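Long-range contacts in aspartate aminotransferase (Leishmania major, PDB 4H51), which probably catalyses the pyridoxal phosphate-dependent transfer of an amino group from aspartate to 2-oxoglutarate, working as a homodimer: residues Val111-Leu116 and Asp289-Met294; Gly125-Thr130 and Lys155-Lys160; Phe193-Cys198 and Glu210-Ile215; Val226-Ala231 and Ile255-Ala260. All coordinates share one frame; numbering follows the deposited sequence.

Contact 1: Val111-Leu116 and Asp289-Met294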
loop_
_atom_site.group_PDB
_atom_site.type_symbol
_atom_site.label_atom_id
_atom_site.label_comp_id
_atom_site.label_asym_id
_atom_site.label_seq_id
_atom_site.Cartn_x
_atom_site.Cartn_y
_atom_site.Cartn_z
ATOM N N VAL B 111 -8.461 11.627 14.740
ATOM C CA VAL B 111 -7.675 10.396 14.680
ATOM C C VAL B 111 -7.267 10.241 13.227
ATOM O O VAL B 111 -8.104 10.387 12.305
ATOM C CB VAL B 111 -8.411 9.173 15.338
ATOM C CG1 VAL B 111 -9.850 9.078 14.896
ATOM C CG2 VAL B 111 -7.686 7.839 15.137
ATOM N N ALA B 112 -5.978 9.989 12.997
ATOM C CA ALA B 112 -5.471 9.955 11.628
ATOM C C ALA B 112 -4.337 8.943 11.471
ATOM O O ALA B 112 -3.561 8.743 12.410
ATOM C CB ALA B 112 -4.967 11.351 11.224
ATOM N N VAL B 113 -4.252 8.338 10.293
ATOM C CA VAL B 113 -3.162 7.454 9.918
ATOM C C VAL B 113 -2.675 7.840 8.526
ATOM O O VAL B 113 -3.457 8.439 7.707
ATOM C CB VAL B 113 -3.582 5.946 9.885
ATOM C CG1 VAL B 113 -3.932 5.403 11.292
ATOM C CG2 VAL B 113 -4.757 5.688 8.936
ATOM N N GLN B 114 -1.413 7.486 8.259
ATOM C CA GLN B 114 -0.859 7.524 6.926
ATOM C C GLN B 114 -1.439 6.368 6.097
ATOM O O GLN B 114 -1.647 5.253 6.602
ATOM C CB GLN B 114 0.697 7.471 6.998
ATOM C CG GLN B 114 1.387 7.458 5.650
ATOM C CD GLN B 114 2.867 7.394 5.751
ATOM O OE1 GLN B 114 3.411 7.745 6.793
ATOM N NE2 GLN B 114 3.549 6.987 4.649
ATOM N N THR B 115 -1.695 6.627 4.831
ATOM C CA THR B 115 -2.280 5.651 3.923
ATOM C C THR B 115 -1.495 5.572 2.622
ATOM O O THR B 115 -0.649 6.409 2.348
ATOM C CB THR B 115 -3.727 6.049 3.561
ATOM O OG1 THR B 115 -3.700 7.366 2.930
ATOM C CG2 THR B 115 -4.630 6.053 4.834
ATOM N N LEU B 116 -1.826 4.573 1.792
ATOM C CA LEU B 116 -1.256 4.486 0.450
ATOM C C LEU B 116 -1.942 5.506 -0.468
ATOM O O LEU B 116 -2.751 5.164 -1.324
ATOM C CB LEU B 116 -1.351 3.060 -0.104
ATOM C CG LEU B 116 -0.149 2.153 0.215
ATOM C CD1 LEU B 116 1.087 2.632 -0.543
ATOM C CD2 LEU B 116 0.145 2.016 1.720
ATOM N N ASP B 289 -9.909 3.836 20.272
ATOM C CA ASP B 289 -10.611 2.653 19.766
ATOM C C ASP B 289 -10.642 2.672 18.221
ATOM O O ASP B 289 -10.402 1.666 17.557
ATOM C CB ASP B 289 -12.046 2.611 20.289
ATOM C CG ASP B 289 -12.155 2.176 21.742
ATOM O OD1 ASP B 289 -11.108 1.873 22.373
ATOM O OD2 ASP B 289 -13.319 2.156 22.221
ATOM N N VAL B 290 -10.979 3.818 17.649
ATOM C CA VAL B 290 -10.990 3.957 16.177
ATOM C C VAL B 290 -9.596 3.702 15.603
ATOM O O VAL B 290 -9.444 2.966 14.617
ATOM C CB VAL B 290 -11.532 5.340 15.722
ATOM C CG1 VAL B 290 -11.380 5.523 14.193
ATOM C CG2 VAL B 290 -12.992 5.477 16.079
ATOM N N LYS B 291 -8.563 4.292 16.220
ATOM C CA LYS B 291 -7.189 4.105 15.771
ATOM C C LYS B 291 -6.805 2.606 15.775
ATOM O O LYS B 291 -6.145 2.111 14.854
ATOM C CB LYS B 291 -6.223 4.883 16.662
ATOM C CG LYS B 291 -4.743 4.623 16.383
ATOM C CD LYS B 291 -4.245 5.330 15.135
ATOM C CE LYS B 291 -2.864 5.963 15.402
ATOM N NZ LYS B 291 -2.060 4.975 16.192
ATOM N N SER B 292 -7.280 1.899 16.791
ATOM C CA SER B 292 -6.969 0.461 16.936
ATOM C C SER B 292 -7.586 -0.339 15.783
ATOM O O SER B 292 -7.005 -1.309 15.256
ATOM C CB SER B 292 -7.475 -0.068 18.302
ATOM O OG SER B 292 -8.886 -0.344 18.265
ATOM N N VAL B 293 -8.730 0.101 15.323
ATOM C CA VAL B 293 -9.338 -0.524 14.148
ATOM C C VAL B 293 -8.568 -0.174 12.873
ATOM O O VAL B 293 -8.305 -1.027 12.053
ATOM C CB VAL B 293 -10.830 -0.131 14.019
ATOM C CG1 VAL B 293 -11.447 -0.732 12.768
ATOM C CG2 VAL B 293 -11.632 -0.557 15.278
ATOM N N MET B 294 -8.260 1.111 12.694
ATOM C CA MET B 294 -7.497 1.544 11.524
ATOM C C MET B 294 -6.178 0.731 11.420
ATOM O O MET B 294 -5.884 0.177 10.356
ATOM C CB MET B 294 -7.173 3.027 11.617
ATOM C CG MET B 294 -8.365 3.994 11.491
ATOM S SD MET B 294 -7.753 5.682 11.660
ATOM C CE MET B 294 -9.188 6.697 11.235
#
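Two valines two residues apart on a strand, Val-111 and Val-113, face the same helix and divide its surface between them. Val-111 has its CB turned to the helix and spreads its two methyls over successive residues. CG2, anti to the backbone N, rests on Lys-291 CB at 3.6 Å, while CG1, in the crowded position between N and the carbonyl carbon (chi1 46°), meets Val-290 CG1 at 3.9 Å. Val-111 approaches both side chains at a slant.

Val-113 is turned the other way about its first torsion (chi1 -67°) and straddles a thioether: its CG1 lies 3.8 Å from Met-294 SD, and its CG2 is nearly as close to the same sulfur. Met-294 is extended beyond CG, which carries SD across to the strand and brings its CE to 4.0 Å from Val-111 O. Lys-291 behaves differently. Its CG starts anti to the backbone N, but the chain then bends at each later torsion, bringing Lys-291 CD across Val-113 CG1 at 3.9 Å. No hydrogen bond crosses the interface; Ala-112 O merely touches Lys-291 CE.

The axes of the two short segments run within 20° of parallel, 8.5 Å apart at closest approach. The helix packs on an edge strand, within this chain, of the large-domain mixed sheet, as in other aspartate aminotransferases. Strand 110-116 pairs antiparallel with strand 274-280, and Leu-128 of helix 117-129 touches Met-294, while at the dimer interface Trp-21 of the second subunit reaches Val-290.

Contact 2: Gly125-Thr130 and Lys155-Lys160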
loop_
_atom_site.group_PDB
_atom_site.type_symbol
_atom_site.label_atom_id
_atom_site.label_comp_id
_atom_site.label_asym_id
_atom_site.label_seq_id
_atom_site.Cartn_x
_atom_site.Cartn_y
_atom_site.Cartn_z
ATOM N N GLY B 125 -10.828 3.831 4.574
ATOM C CA GLY B 125 -12.000 4.496 5.137
ATOM C C GLY B 125 -13.258 3.685 4.866
ATOM O O GLY B 125 -14.087 3.514 5.746
ATOM N N ALA B 126 -13.398 3.186 3.656
ATOM C CA ALA B 126 -14.567 2.389 3.290
ATOM C C ALA B 126 -14.631 1.136 4.144
ATOM O O ALA B 126 -15.723 0.781 4.592
ATOM C CB ALA B 126 -14.581 2.032 1.809
ATOM N N LYS B 127 -13.472 0.504 4.404
ATOM C CA LYS B 127 -13.419 -0.648 5.316
ATOM C C LYS B 127 -13.701 -0.277 6.747
ATOM O O LYS B 127 -14.453 -0.945 7.444
ATOM C CB LYS B 127 -12.052 -1.368 5.210
ATOM C CG LYS B 127 -11.854 -2.016 3.849
ATOM C CD LYS B 127 -10.548 -2.796 3.681
ATOM C CE LYS B 127 -10.106 -2.739 2.218
ATOM N NZ LYS B 127 -9.121 -3.785 1.787
ATOM N N LEU B 128 -13.108 0.804 7.221
ATOM C CA LEU B 128 -13.375 1.235 8.597
ATOM C C LEU B 128 -14.893 1.431 8.860
ATOM O O LEU B 128 -15.419 1.105 9.933
ATOM C CB LEU B 128 -12.627 2.541 8.881
ATOM C CG LEU B 128 -12.849 3.229 10.237
ATOM C CD1 LEU B 128 -12.347 2.377 11.407
ATOM C CD2 LEU B 128 -12.137 4.577 10.238
ATOM N N LEU B 129 -15.568 1.995 7.874
ATOM C CA LEU B 129 -16.995 2.358 7.993
ATOM C C LEU B 129 -17.870 1.105 8.105
ATOM O O LEU B 129 -18.958 1.170 8.673
ATOM C CB LEU B 129 -17.417 3.218 6.809
ATOM C CG LEU B 129 -16.964 4.680 6.916
ATOM C CD1 LEU B 129 -17.171 5.451 5.642
ATOM C CD2 LEU B 129 -17.559 5.462 8.067
ATOM N N THR B 130 -17.408 -0.020 7.563
ATOM C CA THR B 130 -18.128 -1.292 7.722
ATOM C C THR B 130 -18.130 -1.752 9.185
ATOM O O THR B 130 -18.892 -2.655 9.532
ATOM C CB THR B 130 -17.597 -2.416 6.804
ATOM O OG1 THR B 130 -16.326 -2.917 7.273
ATOM C CG2 THR B 130 -17.475 -1.920 5.363
ATOM N N LYS B 155 -17.051 -1.294 -3.378
ATOM C CA LYS B 155 -17.468 -2.716 -3.549
ATOM C C LYS B 155 -16.485 -3.694 -2.893
ATOM O O LYS B 155 -16.872 -4.575 -2.109
ATOM C CB LYS B 155 -17.603 -3.030 -5.060
ATOM C CG LYS B 155 -18.244 -4.377 -5.447
ATOM C CD LYS B 155 -18.332 -4.540 -6.975
ATOM C CE LYS B 155 -18.456 -6.031 -7.353
ATOM N NZ LYS B 155 -18.765 -6.256 -8.794
ATOM N N ALA B 156 -15.207 -3.518 -3.206
ATOM C CA ALA B 156 -14.182 -4.365 -2.684
ATOM C C ALA B 156 -14.053 -4.277 -1.158
ATOM O O ALA B 156 -13.705 -5.263 -0.507
ATOM C CB ALA B 156 -12.854 -4.028 -3.344
ATOM N N ALA B 157 -14.328 -3.103 -0.592
ATOM C CA ALA B 157 -14.374 -2.950 0.875
ATOM C C ALA B 157 -15.586 -3.617 1.559
ATOM O O ALA B 157 -15.663 -3.613 2.780
ATOM C CB ALA B 157 -14.367 -1.465 1.228
ATOM N N GLY B 158 -16.551 -4.144 0.787
ATOM C CA GLY B 158 -17.678 -4.887 1.355
ATOM C C GLY B 158 -19.062 -4.217 1.234
ATOM O O GLY B 158 -20.070 -4.732 1.749
ATOM N N TRP B 159 -19.141 -3.112 0.523
ATOM C CA TRP B 159 -20.413 -2.394 0.410
ATOM C C TRP B 159 -21.291 -2.987 -0.647
ATOM O O TRP B 159 -20.908 -3.006 -1.789
ATOM C CB TRP B 159 -20.216 -0.901 0.175
ATOM C CG TRP B 159 -19.621 -0.265 1.389
ATOM C CD1 TRP B 159 -18.271 -0.213 1.742
ATOM C CD2 TRP B 159 -20.325 0.360 2.504
ATOM N NE1 TRP B 159 -18.097 0.416 2.928
ATOM C CE2 TRP B 159 -19.296 0.776 3.452
ATOM C CE3 TRP B 159 -21.651 0.637 2.793
ATOM C CZ2 TRP B 159 -19.599 1.408 4.620
ATOM C CZ3 TRP B 159 -21.943 1.293 3.983
ATOM C CH2 TRP B 159 -20.940 1.671 4.880
ATOM N N LYS B 160 -22.464 -3.457 -0.240
ATOM C CA LYS B 160 -23.387 -4.211 -1.098
ATOM C C LYS B 160 -24.505 -3.338 -1.736
ATOM O O LYS B 160 -25.168 -3.763 -2.707
ATOM C CB LYS B 160 -24.007 -5.357 -0.279
ATOM C CG LYS B 160 -22.967 -6.254 0.422
ATOM C CD LYS B 160 -22.035 -6.869 -0.597
ATOM C CE LYS B 160 -20.958 -7.772 0.036
ATOM N NZ LYS B 160 -19.986 -8.352 -0.968
HETATM O O HOH W 1 -14.962 -4.717 5.052
#
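Ala-157, at the C-terminal end of helix 148-156, turns its CB toward the other helix and sets it against two side chains: 3.6 Å from Ala-126 CB and 3.7 Å from Lys-127 CG. So small a side chain lets the backbones come close, with CA atoms of Lys-127 and Ala-157 only 5.1 Å apart. The carbonyl of Ala-157 is linked to Thr-130 through a water, which donates to Ala-157 O at 2.6 Å and to Thr-130 OG1.

Gly-158 follows with positive phi and closes the helix in a Schellman motif, a conformation in which a CB would be jammed against the preceding carbonyl oxygen. The chain thereby turns so that Trp-159 can send its indole back across the gap. With CG beside the backbone N (chi1 -68°), Trp-159 NE1 donates to Ala-126 O at 2.9 Å in a nearly straight bond (166°). The oxygen lies almost in the ring plane, yet the donor stands above the carbonyl plane, 42° out of it. Further round the ring edge, Trp-159 CZ2 meets Leu-129 CB at 3.6 Å, while Thr-130 CG2 approaches Trp-159 NE1 obliquely at 3.4 Å. Thr-130 is itself held by its OG1, which bonds to Lys-127 O.

Helix 117-129, lying on the large-domain sheet, is thus flanked by the end of helix 148-156 here and by helix 287-299 at Leu-128, while Leu-129 rests on Val-192 and Phe-227 of the sheet strands.

Contact 3: Phe193-Cys198 and Glu210-Ile215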
loop_
_atom_site.group_PDB
_atom_site.type_symbol
_atom_site.label_atom_id
_atom_site.label_comp_id
_atom_site.label_asym_id
_atom_site.label_seq_id
_atom_site.Cartn_x
_atom_site.Cartn_y
_atom_site.Cartn_z
ATOM N N PHE B 193 -22.167 9.216 2.548
ATOM C CA PHE B 193 -22.004 9.987 1.319
ATOM C C PHE B 193 -20.542 10.281 1.087
ATOM O O PHE B 193 -19.895 10.931 1.933
ATOM C CB PHE B 193 -22.757 11.298 1.379
ATOM C CG PHE B 193 -24.219 11.150 1.129
ATOM C CD1 PHE B 193 -25.044 10.591 2.103
ATOM C CD2 PHE B 193 -24.754 11.458 -0.098
ATOM C CE1 PHE B 193 -26.389 10.419 1.861
ATOM C CE2 PHE B 193 -26.088 11.277 -0.335
ATOM C CZ PHE B 193 -26.908 10.723 0.646
ATOM N N ILE B 194 -20.038 9.836 -0.067
ATOM C CA ILE B 194 -18.698 10.232 -0.542
ATOM C C ILE B 194 -18.837 11.512 -1.363
ATOM O O ILE B 194 -19.433 11.512 -2.430
ATOM C CB ILE B 194 -18.026 9.105 -1.308
ATOM C CG1 ILE B 194 -17.855 7.886 -0.391
ATOM C CG2 ILE B 194 -16.681 9.561 -1.901
ATOM C CD1 ILE B 194 -17.105 6.726 -1.023
ATOM N N LEU B 195 -18.254 12.588 -0.824
ATOM C CA LEU B 195 -18.207 13.924 -1.411
ATOM C C LEU B 195 -16.814 14.335 -1.848
ATOM O O LEU B 195 -15.864 14.153 -1.131
ATOM C CB LEU B 195 -18.706 14.912 -0.390
ATOM C CG LEU B 195 -20.101 14.599 0.211
ATOM C CD1 LEU B 195 -20.374 15.659 1.248
ATOM C CD2 LEU B 195 -21.208 14.572 -0.895
ATOM N N HIS B 196 -16.694 14.925 -3.043
ATOM C CA HIS B 196 -15.435 15.479 -3.484
ATOM C C HIS B 196 -15.272 16.808 -2.833
ATOM O O HIS B 196 -16.117 17.712 -3.039
ATOM C CB HIS B 196 -15.424 15.673 -5.002
ATOM C CG HIS B 196 -15.620 14.396 -5.802
ATOM N ND1 HIS B 196 -14.705 13.950 -6.699
ATOM C CD2 HIS B 196 -16.639 13.471 -5.803
ATOM C CE1 HIS B 196 -15.168 12.814 -7.273
ATOM N NE2 HIS B 196 -16.334 12.509 -6.717
ATOM N N GLN B 197 -14.162 16.946 -2.092
ATOM C CA GLN B 197 -13.899 18.110 -1.268
ATOM C C GLN B 197 -13.741 19.387 -2.110
ATOM O O GLN B 197 -14.265 20.441 -1.740
ATOM C CB GLN B 197 -12.674 17.840 -0.374
ATOM C CG GLN B 197 -12.653 18.621 0.919
ATOM C CD GLN B 197 -12.229 20.076 0.763
ATOM O OE1 GLN B 197 -12.709 20.948 1.475
ATOM N NE2 GLN B 197 -11.285 20.313 -0.091
ATOM N N CYS B 198 -13.067 19.261 -3.254
ATOM C CA CYS B 198 -12.997 20.315 -4.264
ATOM C C CYS B 198 -12.511 19.659 -5.560
ATOM O O CYS B 198 -12.051 18.514 -5.545
ATOM C CB CYS B 198 -12.083 21.467 -3.800
ATOM S SG CYS B 198 -10.329 21.060 -3.824
ATOM N N GLU B 210 -22.130 28.598 -0.815
ATOM C CA GLU B 210 -23.507 28.624 -0.360
ATOM C C GLU B 210 -24.131 27.225 -0.466
ATOM O O GLU B 210 -24.778 26.767 0.477
ATOM C CB GLU B 210 -24.384 29.671 -1.107
ATOM C CG GLU B 210 -23.944 31.135 -0.899
ATOM C CD GLU B 210 -22.770 31.597 -1.792
ATOM O OE1 GLU B 210 -22.243 30.810 -2.631
ATOM O OE2 GLU B 210 -22.390 32.802 -1.683
ATOM N N GLN B 211 -23.932 26.546 -1.585
ATOM C CA GLN B 211 -24.406 25.130 -1.721
ATOM C C GLN B 211 -23.795 24.217 -0.676
ATOM O O GLN B 211 -24.492 23.390 -0.074
ATOM C CB GLN B 211 -24.131 24.619 -3.143
ATOM C CG GLN B 211 -25.057 25.325 -4.130
ATOM C CD GLN B 211 -24.681 25.138 -5.586
ATOM O OE1 GLN B 211 -23.534 24.909 -5.944
ATOM N NE2 GLN B 211 -25.677 25.268 -6.437
ATOM N N TRP B 212 -22.503 24.384 -0.400
ATOM C CA TRP B 212 -21.877 23.587 0.657
ATOM C C TRP B 212 -22.531 23.766 1.991
ATOM O O TRP B 212 -22.663 22.797 2.725
ATOM C CB TRP B 212 -20.407 23.873 0.835
ATOM C CG TRP B 212 -19.508 23.193 -0.157
ATOM C CD1 TRP B 212 -18.590 23.799 -0.997
ATOM C CD2 TRP B 212 -19.364 21.773 -0.400
ATOM N NE1 TRP B 212 -17.919 22.861 -1.730
ATOM C CE2 TRP B 212 -18.361 21.626 -1.427
ATOM C CE3 TRP B 212 -19.953 20.638 0.124
ATOM C CZ2 TRP B 212 -17.963 20.383 -1.890
ATOM C CZ3 TRP B 212 -19.564 19.403 -0.366
ATOM C CH2 TRP B 212 -18.578 19.280 -1.316
ATOM N N ASN B 213 -22.869 25.009 2.363
ATOM C CA ASN B 213 -23.545 25.224 3.640
ATOM C C ASN B 213 -24.892 24.488 3.683
ATOM O O ASN B 213 -25.251 23.862 4.722
ATOM C CB ASN B 213 -23.724 26.731 3.904
ATOM C CG ASN B 213 -24.076 27.049 5.367
ATOM O OD1 ASN B 213 -23.418 26.587 6.300
ATOM N ND2 ASN B 213 -25.077 27.896 5.563
ATOM N N GLU B 214 -25.636 24.514 2.578
ATOM C CA GLU B 214 -26.929 23.794 2.532
ATOM C C GLU B 214 -26.711 22.286 2.611
ATOM O O GLU B 214 -27.452 21.607 3.292
ATOM C CB GLU B 214 -27.706 24.092 1.280
ATOM C CG GLU B 214 -28.292 25.493 1.235
ATOM C CD GLU B 214 -29.326 25.643 0.109
ATOM O OE1 GLU B 214 -30.247 24.799 -0.015
ATOM O OE2 GLU B 214 -29.205 26.600 -0.685
ATOM N N ILE B 215 -25.644 21.788 1.977
ATOM C CA ILE B 215 -25.367 20.344 2.022
ATOM C C ILE B 215 -25.011 19.933 3.447
ATOM O O ILE B 215 -25.445 18.877 3.924
ATOM C CB ILE B 215 -24.222 19.958 1.095
ATOM C CG1 ILE B 215 -24.604 20.179 -0.365
ATOM C CG2 ILE B 215 -23.868 18.458 1.276
ATOM C CD1 ILE B 215 -23.397 20.278 -1.270
HETATM O O HOH W 2 -15.595 22.387 -3.471
#
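The strand 193-196 and the helix 210-215 run nearly antiparallel, at 166°, with their axes no closer than 12.6 Å, a gap bridged here by Trp-212, Leu-195 and Ile-215. Trp-212 does most of the spanning. Its CB is turned to the strand, and with CG beside the backbone N (chi1 -80°) the six-membered ring leads, edge first. His-196 O lies in the ring plane, 3.4 Å from Trp-212 CH2, so the aromatic C-H edge faces a carbonyl oxygen.

This is the crossover of a beta-alpha-beta unit: strand 192-196 leads through helix 209-221 to the parallel strand 225-230, as in the large domain of other aspartate aminotransferases, and the indole lies in the layer between sheet and helix. Leu-195 supplies the apolar part. Its CD1 lies 4.2 Å from Trp-212 CZ3 at the ring edge and 4.5 Å from Ile-215 CG2; the leucine and the indole point in opposite directions as they pass. The polar side of the indole is satisfied by a water in the ring plane, which accepts from Trp-212 NE1 at 2.9 Å and donates to Gln-197 O. Gln-197 turns its side chain elsewhere, to Asp-243 O and Ala-247 N, while Ala-246 of helix 245-252 touches Trp-212.

Contact 4: Val226-Ala231 and Ile255-Ala260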
loop_
_atom_site.group_PDB
_atom_site.type_symbol
_atom_site.label_atom_id
_atom_site.label_comp_id
_atom_site.label_asym_id
_atom_site.label_seq_id
_atom_site.Cartn_x
_atom_site.Cartn_y
_atom_site.Cartn_z
ATOM N N VAL B 226 -20.495 11.703 6.520
ATOM C CA VAL B 226 -19.746 12.342 5.402
ATOM C C VAL B 226 -18.342 11.750 5.276
ATOM O O VAL B 226 -17.566 11.726 6.241
ATOM C CB VAL B 226 -19.672 13.879 5.583
ATOM C CG1 VAL B 226 -18.774 14.523 4.552
ATOM C CG2 VAL B 226 -21.075 14.524 5.532
ATOM N N PHE B 227 -17.989 11.355 4.063
ATOM C CA PHE B 227 -16.636 10.905 3.695
ATOM C C PHE B 227 -16.127 11.776 2.542
ATOM O O PHE B 227 -16.528 11.615 1.409
ATOM C CB PHE B 227 -16.679 9.425 3.294
ATOM C CG PHE B 227 -15.347 8.745 3.142
ATOM C CD1 PHE B 227 -14.171 9.354 3.448
ATOM C CD2 PHE B 227 -15.316 7.415 2.713
ATOM C CE1 PHE B 227 -12.950 8.704 3.339
ATOM C CE2 PHE B 227 -14.121 6.739 2.604
ATOM C CZ PHE B 227 -12.921 7.378 2.919
ATOM N N PHE B 228 -15.241 12.711 2.846
ATOM C CA PHE B 228 -14.631 13.578 1.845
ATOM C C PHE B 228 -13.478 12.875 1.160
ATOM O O PHE B 228 -12.623 12.262 1.803
ATOM C CB PHE B 228 -14.125 14.895 2.460
ATOM C CG PHE B 228 -15.178 15.956 2.625
ATOM C CD1 PHE B 228 -15.783 16.527 1.504
ATOM C CD2 PHE B 228 -15.515 16.453 3.884
ATOM C CE1 PHE B 228 -16.724 17.538 1.661
ATOM C CE2 PHE B 228 -16.450 17.432 4.041
ATOM C CZ PHE B 228 -17.089 17.961 2.907
ATOM N N ASP B 229 -13.456 12.964 -0.160
ATOM C CA ASP B 229 -12.331 12.529 -0.957
ATOM C C ASP B 229 -11.646 13.835 -1.355
ATOM O O ASP B 229 -12.240 14.656 -2.086
ATOM C CB ASP B 229 -12.808 11.764 -2.196
ATOM C CG ASP B 229 -11.673 11.148 -2.999
ATOM O OD1 ASP B 229 -10.520 11.629 -2.835
ATOM O OD2 ASP B 229 -11.926 10.206 -3.803
ATOM N N SER B 230 -10.454 14.074 -0.815
ATOM C CA SER B 230 -9.719 15.316 -1.023
ATOM C C SER B 230 -8.401 15.078 -1.759
ATOM O O SER B 230 -7.340 14.956 -1.154
ATOM C CB SER B 230 -9.502 15.999 0.346
ATOM O OG SER B 230 -8.808 17.199 0.181
ATOM N N ALA B 231 -8.479 14.904 -3.083
ATOM C CA ALA B 231 -7.293 14.537 -3.864
ATOM C C ALA B 231 -6.586 15.758 -4.520
ATOM O O ALA B 231 -5.443 15.650 -4.972
ATOM C CB ALA B 231 -7.690 13.510 -4.946
ATOM N N ILE B 255 -19.926 18.140 12.089
ATOM C CA ILE B 255 -20.018 16.884 11.331
ATOM C C ILE B 255 -18.771 16.066 11.656
ATOM O O ILE B 255 -17.642 16.629 11.686
ATOM C CB ILE B 255 -20.136 17.170 9.814
ATOM C CG1 ILE B 255 -21.490 17.848 9.562
ATOM C CG2 ILE B 255 -19.972 15.878 8.946
ATOM C CD1 ILE B 255 -21.769 18.321 8.153
ATOM N N GLU B 256 -18.941 14.759 11.924
ATOM C CA GLU B 256 -17.810 13.852 12.091
ATOM C C GLU B 256 -17.195 13.471 10.748
ATOM O O GLU B 256 -17.415 12.359 10.239
ATOM C CB GLU B 256 -18.233 12.625 12.886
ATOM C CG GLU B 256 -18.406 12.993 14.353
ATOM C CD GLU B 256 -18.919 11.848 15.189
ATOM O OE1 GLU B 256 -19.647 10.982 14.647
ATOM O OE2 GLU B 256 -18.620 11.822 16.390
ATOM N N VAL B 257 -16.439 14.397 10.198
ATOM C CA VAL B 257 -15.859 14.227 8.880
ATOM C C VAL B 257 -14.822 13.105 8.864
ATOM O O VAL B 257 -13.875 13.116 9.638
ATOM C CB VAL B 257 -15.182 15.531 8.465
ATOM C CG1 VAL B 257 -14.409 15.332 7.173
ATOM C CG2 VAL B 257 -16.226 16.644 8.377
ATOM N N LEU B 258 -15.016 12.139 7.965
ATOM C CA LEU B 258 -14.003 11.220 7.564
ATOM C C LEU B 258 -13.440 11.792 6.247
ATOM O O LEU B 258 -14.214 12.207 5.357
ATOM C CB LEU B 258 -14.582 9.840 7.318
ATOM C CG LEU B 258 -13.625 8.650 7.096
ATOM C CD1 LEU B 258 -12.785 8.419 8.329
ATOM C CD2 LEU B 258 -14.375 7.351 6.710
ATOM N N LEU B 259 -12.122 11.832 6.144
ATOM C CA LEU B 259 -11.446 12.470 4.988
ATOM C C LEU B 259 -10.230 11.664 4.492
ATOM O O LEU B 259 -9.364 11.261 5.274
ATOM C CB LEU B 259 -11.087 13.948 5.290
ATOM C CG LEU B 259 -10.648 14.847 4.106
ATOM C CD1 LEU B 259 -11.173 16.281 4.232
ATOM C CD2 LEU B 259 -9.136 14.793 4.042
ATOM N N ALA B 260 -10.211 11.452 3.158
ATOM C CA ALA B 260 -9.158 10.785 2.389
ATOM C C ALA B 260 -8.351 11.831 1.652
ATOM O O ALA B 260 -8.880 12.542 0.783
ATOM C CB ALA B 260 -9.766 9.822 1.365
HETATM O O HOH W 3 -20.195 12.423 9.273
HETATM O O HOH W 4 -7.824 11.514 -1.859
#
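The ring of Phe-227 has Leu-258 over one face, with Leu-258 CD2 3.8 Å from the centroid and 7° off the normal, a CH-pi contact of almost ideal geometry. Phe-227 and Leu-258 run alongside each other in the same direction, both with CG anti to the backbone N; the ring edge is turned to the backbone at Ala-260 N. On the opposite side of the sheet, Phe-228 carries Val-226 CG1 over one face, offset toward the rim, and at its edge Val-257 CG1, 3.6 Å from Phe-228 CD2. Leu-259 CD1 packs against Phe-228 CB on that side.

Four backbone hydrogen bonds join the parallel strands: Leu-258 N to Val-226 O, Phe-228 N to Leu-258 O (the most bent, 151°), Ala-260 N to Phe-228 O (the straightest, 173°) and Ser-230 N to Ala-260 O, the shortest at 2.7 Å. A water links Ala-260 O to Asp-229 OD1, while Asp-229 OD2 is hydrogen-bonded to His-150 NE2 and lies close to the pyridine N1 of the cofactor on Lys-265. Such a carboxylate would be expected to favour a protonated pyridine nitrogen, as in other aspartate aminotransferases; these neighbouring strands belong to the central sheet of the fold-type I large domain.

From the N terminus, strand 110-116 opens contact 1, which closes only when helix 287-299 returns to it; contacts 2, 3 and 4 are all nested in that long loop and follow in series without crossing. Contact 2 closes first, joining the helix directly after strand 110-116 to the end of helix 148-156. Contact 3 then closes a short crossover, whose helix leads into strand 225-230. Contact 4 closes when, after helices 240-243 and 245-252, strand 258-262 comes in beside that strand. Contacts 3 and 4 share neighbouring strands. Leu-128 packs contact 2 against contact 1, whereas Gly-125 and Leu-129 pack it against contact 4, so helix 117-129 bridges sheet and helix 287-299.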